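Local atomic coordinates of A-type flavoprotein (Giardia intestinalis, PDB entry 2Q9U), a protein that probably uses FMN and a mu-oxo-diiron centre to pass electrons to oxygen, as an oxygen-scavenging flavodiiron protein of a parasite. Residues A[44-49]-A[141-146]; A[342-347]-A[368-373]. One frame throughout, in Å; residues are numbered along the deposited sequence.

Overall arrangement
The two contacts lie in different domains of the chain, on opposite sides of its centre, with their own centres 48 Å apart and nearest atoms about 27 Å apart. Contact 1 joins the end of strand 39-46 and the turn after it to the beginning of strand 142-147, the strands belonging to the two different sheets of the beta-lactamase-like domain; it is remote from the diiron pocket formed by residues such as His85 and His230. Contact 2 lies in the flavodoxin-like domain, where the loop after helix 356-367 meets the start of strand 344-350. It is nearer a cofactor site: the side chain of Phe345 is about 10 Å from that of Thr270, which binds FMN. Neither contact touches another subunit.

Contact 1: A[44-49]-A[141-146]; sequences YFIDDE and RTLKFI
Arg141 lies obliquely across the end of strand 39-46, one face of its guanidinium over Ile46 and its edge turned to Asp48. Its CG sits beside the backbone N (chi1 -61°), and the chain then runs extended to NE, so that Arg141 CD packs 3.7 Å from Ile46 CG2. Ile46 suits this place because its branches divide the work: CG2 lies under the arginine, while Ile46 CD1 reaches Leu143 CD2 at 4.4 Å, a loose apolar touch between the two sheets. The carboxylate of Asp48 stands almost perpendicular to the guanidinium, the planes 87° apart, and a single oxygen serves Arg141 twice. Asp48 OD2 receives Arg141 N at 2.9 Å on its syn lone pair, and it forms a salt bridge with Arg141 NH1 at 3.0 Å, though the hydrogen-bond geometry there is weak. The other oxygen, Asp48 OD1, accepts Glu49 N at 2.8 Å on its anti lone pair and also Lys140 N. Arg141 NH1 donates to Asp47 O as well (3.3 Å), from above the carbonyl plane. A water links that same Asp47 O to Arg141 NH2. Further bonds run from NE to Asp164, in a second salt bridge, and from NH2 to Pro15 O. With two carboxylates and two backbone carbonyls around it, the guanidinium is fixed in its rotation and probably remains charged, tying the finish of one strand to the start of the other chiefly by polar bonds.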
loop_
_atom_site.group_PDB
_atom_site.type_symbol
_atom_site.label_atom_id
_atom_site.label_comp_id
_atom_site.label_asym_id
_atom_site.label_seq_id
_atom_site.Cartn_x
_atom_site.Cartn_y
_atom_site.Cartn_z
ATOM N N TYR A 44 -30.706 -14.250 4.526
ATOM C CA TYR A 44 -31.526 -14.677 5.669
ATOM C C TYR A 44 -32.371 -15.888 5.300
ATOM O O TYR A 44 -32.841 -15.970 4.187
ATOM C CB TYR A 44 -32.429 -13.536 6.153
ATOM C CG TYR A 44 -31.599 -12.357 6.605
ATOM C CD1 TYR A 44 -31.024 -12.340 7.881
ATOM C CD2 TYR A 44 -31.305 -11.314 5.722
ATOM C CE1 TYR A 44 -30.211 -11.254 8.287
ATOM C CE2 TYR A 44 -30.489 -10.245 6.110
ATOM C CZ TYR A 44 -29.948 -10.230 7.392
ATOM O OH TYR A 44 -29.154 -9.152 7.781
ATOM N N PHE A 45 -32.533 -16.806 6.256
ATOM C CA PHE A 45 -33.419 -17.935 6.071
ATOM C C PHE A 45 -34.632 -17.807 6.983
ATOM O O PHE A 45 -34.473 -17.633 8.193
ATOM C CB PHE A 45 -32.684 -19.252 6.330
ATOM C CG PHE A 45 -33.621 -20.429 6.415
ATOM C CD1 PHE A 45 -34.145 -21.008 5.253
ATOM C CD2 PHE A 45 -34.048 -20.899 7.663
ATOM C CE1 PHE A 45 -35.073 -22.070 5.337
ATOM C CE2 PHE A 45 -34.958 -21.958 7.751
ATOM C CZ PHE A 45 -35.452 -22.555 6.600
ATOM N N ILE A 46 -35.827 -17.899 6.394
ATOM C CA ILE A 46 -37.086 -17.831 7.134
ATOM C C ILE A 46 -37.675 -19.238 7.256
ATOM O O ILE A 46 -38.024 -19.877 6.248
ATOM C CB ILE A 46 -38.109 -16.886 6.481
ATOM C CG1 ILE A 46 -37.482 -15.504 6.267
ATOM C CG2 ILE A 46 -39.393 -16.781 7.384
ATOM C CD1 ILE A 46 -38.267 -14.615 5.309
ATOM N N ASP A 47 -37.789 -19.706 8.494
ATOM C CA ASP A 47 -38.320 -21.035 8.777
ATOM C C ASP A 47 -39.842 -20.927 8.762
ATOM O O ASP A 47 -40.447 -20.579 9.777
ATOM C CB ASP A 47 -37.829 -21.493 10.163
ATOM C CG ASP A 47 -38.384 -22.848 10.576
ATOM O OD1 ASP A 47 -39.054 -23.512 9.750
ATOM O OD2 ASP A 47 -38.146 -23.243 11.742
ATOM N N ASP A 48 -40.466 -21.222 7.625
ATOM C CA ASP A 48 -41.922 -21.189 7.551
ATOM C C ASP A 48 -42.413 -22.388 6.720
ATOM O O ASP A 48 -41.615 -23.249 6.321
ATOM C CB ASP A 48 -42.421 -19.848 6.981
ATOM C CG ASP A 48 -43.753 -19.403 7.589
ATOM O OD1 ASP A 48 -44.588 -20.272 7.973
ATOM O OD2 ASP A 48 -43.968 -18.177 7.688
ATOM N N GLU A 49 -43.721 -22.444 6.470
ATOM C CA GLU A 49 -44.303 -23.558 5.715
ATOM C C GLU A 49 -43.695 -23.648 4.313
ATOM O O GLU A 49 -43.493 -24.746 3.775
ATOM C CB GLU A 49 -45.835 -23.412 5.657
ATOM C CG GLU A 49 -46.486 -23.590 7.044
ATOM C CD GLU A 49 -47.955 -23.167 7.072
ATOM O OE1 GLU A 49 -48.610 -23.178 6.000
ATOM O OE2 GLU A 49 -48.450 -22.814 8.170
ATOM N N ARG A 141 -46.303 -16.440 7.774
ATOM C CA ARG A 141 -45.884 -15.106 7.351
ATOM C C ARG A 141 -46.332 -14.799 5.922
ATOM O O ARG A 141 -46.608 -15.700 5.128
ATOM C CB ARG A 141 -44.352 -14.933 7.487
ATOM C CG ARG A 141 -43.823 -15.097 8.917
ATOM C CD ARG A 141 -42.287 -15.047 8.950
ATOM N NE ARG A 141 -41.691 -15.428 10.237
ATOM C CZ ARG A 141 -41.518 -16.690 10.638
ATOM N NH1 ARG A 141 -41.972 -17.702 9.902
ATOM N NH2 ARG A 141 -40.925 -16.949 11.806
ATOM N N THR A 142 -46.438 -13.519 5.615
ATOM C CA THR A 142 -46.523 -13.058 4.238
ATOM C C THR A 142 -45.376 -12.076 3.972
ATOM O O THR A 142 -44.781 -11.525 4.914
ATOM C CB THR A 142 -47.851 -12.370 3.934
ATOM O OG1 THR A 142 -47.980 -11.168 4.712
ATOM C CG2 THR A 142 -49.036 -13.312 4.232
ATOM N N LEU A 143 -45.061 -11.889 2.699
ATOM C CA LEU A 143 -44.018 -10.950 2.276
ATOM C C LEU A 143 -44.548 -9.976 1.243
ATOM O O LEU A 143 -45.275 -10.376 0.306
ATOM C CB LEU A 143 -42.830 -11.709 1.683
ATOM C CG LEU A 143 -42.087 -12.700 2.585
ATOM C CD1 LEU A 143 -40.992 -13.369 1.787
ATOM C CD2 LEU A 143 -41.525 -11.987 3.815
ATOM N N LYS A 144 -44.195 -8.696 1.436
ATOM C CA LYS A 144 -44.481 -7.602 0.508
ATOM C C LYS A 144 -43.159 -7.080 -0.065
ATOM O O LYS A 144 -42.082 -7.298 0.520
ATOM C CB LYS A 144 -45.204 -6.452 1.222
ATOM C CG LYS A 144 -46.428 -6.898 2.028
ATOM C CD LYS A 144 -47.617 -7.207 1.126
ATOM C CE LYS A 144 -48.327 -5.932 0.677
ATOM N NZ LYS A 144 -47.889 -5.625 -0.684
ATOM N N PHE A 145 -43.254 -6.346 -1.168
ATOM C CA PHE A 145 -42.088 -5.934 -1.928
ATOM C C PHE A 145 -42.192 -4.462 -2.198
ATOM O O PHE A 145 -43.223 -3.975 -2.633
ATOM C CB PHE A 145 -42.004 -6.783 -3.207
ATOM C CG PHE A 145 -42.046 -8.252 -2.906
ATOM C CD1 PHE A 145 -40.896 -8.902 -2.470
ATOM C CD2 PHE A 145 -43.265 -8.955 -2.908
ATOM C CE1 PHE A 145 -40.930 -10.256 -2.130
ATOM C CE2 PHE A 145 -43.313 -10.296 -2.560
ATOM C CZ PHE A 145 -42.152 -10.954 -2.170
ATOM N N ILE A 146 -41.130 -3.741 -1.878
ATOM C CA ILE A 146 -41.112 -2.296 -2.032
ATOM C C ILE A 146 -39.982 -1.927 -3.018
ATOM O O ILE A 146 -38.789 -1.890 -2.633
ATOM C CB ILE A 146 -40.869 -1.582 -0.681
ATOM C CG1 ILE A 146 -41.937 -1.962 0.367
ATOM C CG2 ILE A 146 -40.818 -0.085 -0.915
ATOM C CD1 ILE A 146 -41.556 -1.573 1.837
HETATM O O HOH W 1 -41.029 -19.663 12.324
#

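Contact 2: A[342-347]-A[368-373]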
loop_
_atom_site.group_PDB
_atom_site.type_symbol
_atom_site.label_atom_id
_atom_site.label_comp_id
_atom_site.label_asym_id
_atom_site.label_seq_id
_atom_site.Cartn_x
_atom_site.Cartn_y
_atom_site.Cartn_z
ATOM N N LYS A 342 -22.901 23.905 -1.536
ATOM C CA LYS A 342 -22.077 24.158 -0.335
ATOM C C LYS A 342 -20.999 25.210 -0.598
ATOM O O LYS A 342 -20.424 25.234 -1.691
ATOM C CB LYS A 342 -21.408 22.873 0.177
ATOM C CG LYS A 342 -22.409 21.773 0.538
ATOM C CD LYS A 342 -21.745 20.716 1.397
ATOM C CE LYS A 342 -22.716 19.643 1.857
ATOM N NZ LYS A 342 -22.039 18.650 2.740
ATOM N N PRO A 343 -20.734 26.090 0.393
ATOM C CA PRO A 343 -19.662 27.065 0.217
ATOM C C PRO A 343 -18.362 26.303 -0.099
ATOM O O PRO A 343 -18.070 25.326 0.566
ATOM C CB PRO A 343 -19.558 27.716 1.599
ATOM C CG PRO A 343 -20.921 27.540 2.211
ATOM C CD PRO A 343 -21.376 26.200 1.718
ATOM N N ALA A 344 -17.629 26.705 -1.132
ATOM C CA ALA A 344 -16.414 25.982 -1.537
ATOM C C ALA A 344 -15.315 26.962 -1.962
ATOM O O ALA A 344 -15.568 27.891 -2.754
ATOM C CB ALA A 344 -16.715 24.976 -2.681
ATOM N N PHE A 345 -14.106 26.738 -1.437
ATOM C CA PHE A 345 -12.969 27.638 -1.618
ATOM C C PHE A 345 -11.830 26.838 -2.270
ATOM O O PHE A 345 -11.781 25.603 -2.144
ATOM C CB PHE A 345 -12.542 28.188 -0.251
ATOM C CG PHE A 345 -11.517 29.273 -0.313
ATOM C CD1 PHE A 345 -11.852 30.542 -0.823
ATOM C CD2 PHE A 345 -10.232 29.054 0.151
ATOM C CE1 PHE A 345 -10.904 31.580 -0.877
ATOM C CE2 PHE A 345 -9.260 30.075 0.105
ATOM C CZ PHE A 345 -9.596 31.341 -0.415
ATOM N N ALA A 346 -10.960 27.528 -3.006
ATOM C CA ALA A 346 -9.813 26.862 -3.643
ATOM C C ALA A 346 -8.550 27.682 -3.456
ATOM O O ALA A 346 -8.611 28.904 -3.411
ATOM C CB ALA A 346 -10.082 26.598 -5.141
ATOM N N PHE A 347 -7.400 27.012 -3.335
ATOM C CA PHE A 347 -6.132 27.732 -3.227
ATOM C C PHE A 347 -4.988 26.842 -3.696
ATOM O O PHE A 347 -5.192 25.661 -3.905
ATOM C CB PHE A 347 -5.882 28.229 -1.788
ATOM C CG PHE A 347 -5.864 27.130 -0.750
ATOM C CD1 PHE A 347 -7.062 26.637 -0.208
ATOM C CD2 PHE A 347 -4.657 26.584 -0.312
ATOM C CE1 PHE A 347 -7.055 25.607 0.739
ATOM C CE2 PHE A 347 -4.642 25.534 0.655
ATOM C CZ PHE A 347 -5.847 25.074 1.193
ATOM N N CYS A 368 -19.351 20.400 -9.788
ATOM C CA CYS A 368 -19.982 20.046 -8.502
ATOM C C CYS A 368 -21.182 20.913 -8.136
ATOM O O CYS A 368 -21.932 20.581 -7.218
ATOM C CB CYS A 368 -18.966 20.077 -7.356
ATOM S SG CYS A 368 -17.585 18.962 -7.608
ATOM N N LYS A 369 -21.338 22.038 -8.827
ATOM C CA LYS A 369 -22.343 23.038 -8.486
ATOM C C LYS A 369 -22.324 23.493 -7.020
ATOM O O LYS A 369 -23.369 23.674 -6.370
ATOM C CB LYS A 369 -23.715 22.589 -8.994
ATOM C CG LYS A 369 -23.697 22.650 -10.536
ATOM C CD LYS A 369 -24.516 21.588 -11.161
ATOM C CE LYS A 369 -24.141 21.437 -12.612
ATOM N NZ LYS A 369 -23.214 20.320 -12.845
ATOM N N ALA A 370 -21.105 23.704 -6.525
ATOM C CA ALA A 370 -20.881 24.263 -5.217
ATOM C C ALA A 370 -21.091 25.783 -5.274
ATOM O O ALA A 370 -21.125 26.379 -6.359
ATOM C CB ALA A 370 -19.455 23.941 -4.740
ATOM N N ASP A 371 -21.242 26.374 -4.096
ATOM C CA ASP A 371 -21.276 27.826 -3.901
ATOM C C ASP A 371 -19.843 28.380 -3.879
ATOM O O ASP A 371 -19.218 28.533 -2.809
ATOM C CB ASP A 371 -22.044 28.117 -2.603
ATOM C CG ASP A 371 -22.087 29.598 -2.237
ATOM O OD1 ASP A 371 -21.689 30.449 -3.054
ATOM O OD2 ASP A 371 -22.536 29.906 -1.107
ATOM N N VAL A 372 -19.299 28.639 -5.071
ATOM C CA VAL A 372 -17.934 29.138 -5.179
ATOM C C VAL A 372 -17.999 30.676 -5.062
ATOM O O VAL A 372 -18.052 31.395 -6.049
ATOM C CB VAL A 372 -17.208 28.670 -6.457
ATOM C CG1 VAL A 372 -15.709 29.081 -6.413
ATOM C CG2 VAL A 372 -17.330 27.129 -6.632
ATOM N N TYR A 373 -18.010 31.145 -3.828
ATOM C CA TYR A 373 -18.211 32.555 -3.508
ATOM C C TYR A 373 -17.019 33.466 -3.849
ATOM O O TYR A 373 -17.184 34.679 -4.017
ATOM C CB TYR A 373 -18.569 32.684 -2.034
ATOM C CG TYR A 373 -17.499 32.128 -1.123
ATOM C CD1 TYR A 373 -17.505 30.771 -0.759
ATOM C CD2 TYR A 373 -16.462 32.935 -0.662
ATOM C CE1 TYR A 373 -16.515 30.247 0.061
ATOM C CE2 TYR A 373 -15.455 32.417 0.161
ATOM C CZ TYR A 373 -15.499 31.067 0.518
ATOM O OH TYR A 373 -14.512 30.551 1.342
#
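Pro343 and Asp371 face each other across a single beta bridge of parallel pattern, their CA atoms 4.5 Å apart. Asp371 N donates to Lys342 O at 2.8 Å, and Ala344 N donates to Asp371 O at 2.9 Å. Proline fits between these two bonds because the pattern asks nothing of its nitrogen; its CA-H instead makes a contact with the same Asp371 O. The pairing stops at this one bridge; the touching parts, 342-345 and 370-373, run 54° apart end to end, and Asp371 and Val372 each centre an inverse gamma turn with a weak internal bond.

Packing is tightest on the side of the small residues and around the tyrosine. Ala344 CB meets Ala370 CB at 3.6 Å, a closeness that single methyl groups allow. Tyr373 holds CG between its backbone N and carbonyl carbon (chi1 59°), the crowded position, which carries the ring back over Pro343 and Ala344, slanting across the strand. Tyr373 CE1 lies 4.2 Å from Pro343 CB, and the hydroxyl end crosses Phe345 obliquely, with Tyr373 OH 3.4 Å from Phe345 CD1. Phe345 meets it with CB and CD1, CG being anti to the backbone N (chi1 -172°).

The rim is looser. Lys369 leaves the helix with positive phi and an exposed side chain, whose NZ bonds back to Asp366 O and Gly367 O. The Asp371 side chain lies at the side of the bridge, its nearest approach to that of Pro343 being OD2 of Asp371 to CG of Pro343, 4.4 Å.

The contact thus lies within the beta-alpha-beta crossover from strand 344-350 through helix 356-367 to strand 378-381. Val372 rests on Leu364 of that helix, and Ala344 touches Val311 of the adjoining strand 310-314. Helix 386-409 supplies Tyr406 against Pro343 and Arg402 for a cation-pi contact with Tyr373.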